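Local coordinates for beta carbonic anhydrase (Burkholderia pseudomallei, PDB 6YJN), which probably catalyses the reversible hydration of carbon dioxide to hydrogencarbonate, using one zinc ion per subunit, and assembles as a tetramer, at residues N72-T77 with I157-N162. Numbering follows the deposited sequence.
Sequences NVVVHT and IEQVVN
The H76 ring and the N162 amide meet obliquely, their planes 53° apart. N162 OD1 lies 3.4 Å from H76 CE1. The ring also meets the second subunit: H126 there packs edge-to-face with it, H125 touches it too, and H76 NE2 is hydrogen-bonded to D129 OD2. The second amide, that of Q159, has its OE1 at the backbone of V73 and V74. V74 N donates to Q159 OE1 in the carbonyl plane, on a lone pair. Chi1 of Q159 (-69°) sets its CG 3.1 Å from N72 O. The bend at chi2 then carries Q159 OE1 to 3.4 Å from V73 CG1. One turn on, N162 ND2 donates to V74 O, nearly along the C=O axis, but the bond is bent (138° at the hydrogen). N162 CB packs on V74 CG1 at 3.7 Å. Helix 145-165 thus holds the loop that follows strand 64-69 through two amides three residues apart. V73 also packs on helix 120-133. The N72 side chain lies near zinc ligands C46 and H102. Both polar backbone atoms of buried V74 thus have side-chain partners, and the loop is tied down between the zinc site and the subunit interface.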
loop_
_atom_site.group_PDB
_atom_site.type_symbol
_atom_site.label_atom_id
_atom_site.label_comp_id
_atom_site.label_asym_id
_atom_site.label_seq_id
_atom_site.Cartn_x
_atom_site.Cartn_y
_atom_site.Cartn_z
ATOM N N ASN A 72 -4.653 -2.001 14.854
ATOM C CA ASN A 72 -3.467 -2.845 14.897
ATOM C C ASN A 72 -3.610 -3.987 13.887
ATOM O O ASN A 72 -3.598 -5.156 14.246
ATOM C CB ASN A 72 -3.187 -3.376 16.307
ATOM C CG ASN A 72 -4.388 -4.033 16.961
ATOM O OD1 ASN A 72 -5.052 -3.414 17.793
ATOM N ND2 ASN A 72 -4.690 -5.270 16.585
ATOM N N VAL A 73 -3.769 -3.626 12.614
ATOM C CA VAL A 73 -3.949 -4.582 11.541
ATOM C C VAL A 73 -2.601 -4.746 10.848
ATOM O O VAL A 73 -1.928 -3.758 10.533
ATOM C CB VAL A 73 -5.019 -4.067 10.550
ATOM C CG1 VAL A 73 -5.307 -5.043 9.425
ATOM C CG2 VAL A 73 -6.310 -3.644 11.238
ATOM N N VAL A 74 -2.222 -6.002 10.608
ATOM C CA VAL A 74 -1.063 -6.307 9.784
ATOM C C VAL A 74 -1.567 -6.870 8.458
ATOM O O VAL A 74 -2.001 -8.021 8.412
ATOM C CB VAL A 74 -0.102 -7.283 10.499
ATOM C CG1 VAL A 74 1.016 -7.776 9.598
ATOM C CG2 VAL A 74 0.471 -6.687 11.777
ATOM N N VAL A 75 -1.536 -6.034 7.408
ATOM C CA VAL A 75 -1.843 -6.463 6.050
ATOM C C VAL A 75 -0.597 -7.111 5.432
ATOM O O VAL A 75 0.515 -6.589 5.545
ATOM C CB VAL A 75 -2.401 -5.314 5.188
ATOM C CG1 VAL A 75 -2.676 -5.730 3.756
ATOM C CG2 VAL A 75 -3.648 -4.708 5.790
ATOM N N HIS A 76 -0.807 -8.280 4.806
ATOM C CA HIS A 76 0.230 -9.046 4.140
ATOM C C HIS A 76 1.082 -8.122 3.275
ATOM O O HIS A 76 2.283 -8.332 3.121
ATOM C CB HIS A 76 -0.428 -10.072 3.217
ATOM C CG HIS A 76 -1.111 -11.185 3.922
ATOM N ND1 HIS A 76 -0.566 -11.802 5.025
ATOM C CD2 HIS A 76 -2.261 -11.841 3.647
ATOM C CE1 HIS A 76 -1.377 -12.772 5.422
ATOM N NE2 HIS A 76 -2.427 -12.823 4.585
ATOM N N THR A 77 0.433 -7.105 2.700
ATOM C CA THR A 77 1.035 -6.326 1.634
ATOM C C THR A 77 1.196 -4.859 2.042
ATOM O O THR A 77 1.412 -4.008 1.180
ATOM C CB THR A 77 0.233 -6.519 0.340
ATOM O OG1 THR A 77 -1.124 -6.336 0.725
ATOM C CG2 THR A 77 0.364 -7.911 -0.241
ATOM N N ILE A 157 -4.834 -12.198 17.382
ATOM C CA ILE A 157 -4.226 -13.484 17.073
ATOM C C ILE A 157 -3.964 -13.575 15.569
ATOM O O ILE A 157 -2.874 -13.947 15.131
ATOM C CB ILE A 157 -5.125 -14.638 17.565
ATOM C CG1 ILE A 157 -5.077 -14.788 19.091
ATOM C CG2 ILE A 157 -4.776 -15.936 16.848
ATOM C CD1 ILE A 157 -6.436 -14.872 19.761
ATOM N N GLU A 158 -5.004 -13.265 14.793
ATOM C CA GLU A 158 -4.926 -13.342 13.355
ATOM C C GLU A 158 -3.761 -12.457 12.927
ATOM O O GLU A 158 -2.832 -12.924 12.284
ATOM C CB GLU A 158 -6.261 -12.894 12.772
ATOM N N GLN A 159 -3.781 -11.189 13.355
ATOM C CA GLN A 159 -2.729 -10.260 12.981
ATOM C C GLN A 159 -1.370 -10.915 13.205
ATOM O O GLN A 159 -0.481 -10.812 12.363
ATOM C CB GLN A 159 -2.856 -8.957 13.768
ATOM C CG GLN A 159 -4.072 -8.136 13.372
ATOM C CD GLN A 159 -4.426 -8.289 11.915
ATOM O OE1 GLN A 159 -3.833 -7.667 11.037
ATOM N NE2 GLN A 159 -5.410 -9.127 11.649
ATOM N N VAL A 160 -1.225 -11.589 14.350
ATOM C CA VAL A 160 0.004 -12.302 14.640
ATOM C C VAL A 160 0.276 -13.354 13.563
ATOM O O VAL A 160 1.392 -13.419 13.046
ATOM C CB VAL A 160 0.002 -12.866 16.070
ATOM C CG1 VAL A 160 0.791 -14.154 16.194
ATOM C CG2 VAL A 160 0.540 -11.838 17.044
ATOM N N VAL A 161 -0.738 -14.148 13.186
ATOM C CA VAL A 161 -0.544 -15.110 12.105
ATOM C C VAL A 161 0.084 -14.385 10.908
ATOM O O VAL A 161 0.979 -14.910 10.256
ATOM C CB VAL A 161 -1.809 -15.929 11.750
ATOM N N ASN A 162 -0.342 -13.137 10.684
ATOM C CA ASN A 162 0.081 -12.329 9.550
ATOM C C ASN A 162 1.577 -12.030 9.635
ATOM O O ASN A 162 2.307 -12.211 8.661
ATOM C CB ASN A 162 -0.748 -11.045 9.438
ATOM C CG ASN A 162 -2.147 -11.275 8.908
ATOM O OD1 ASN A 162 -2.517 -12.403 8.580
ATOM N ND2 ASN A 162 -2.929 -10.213 8.810
#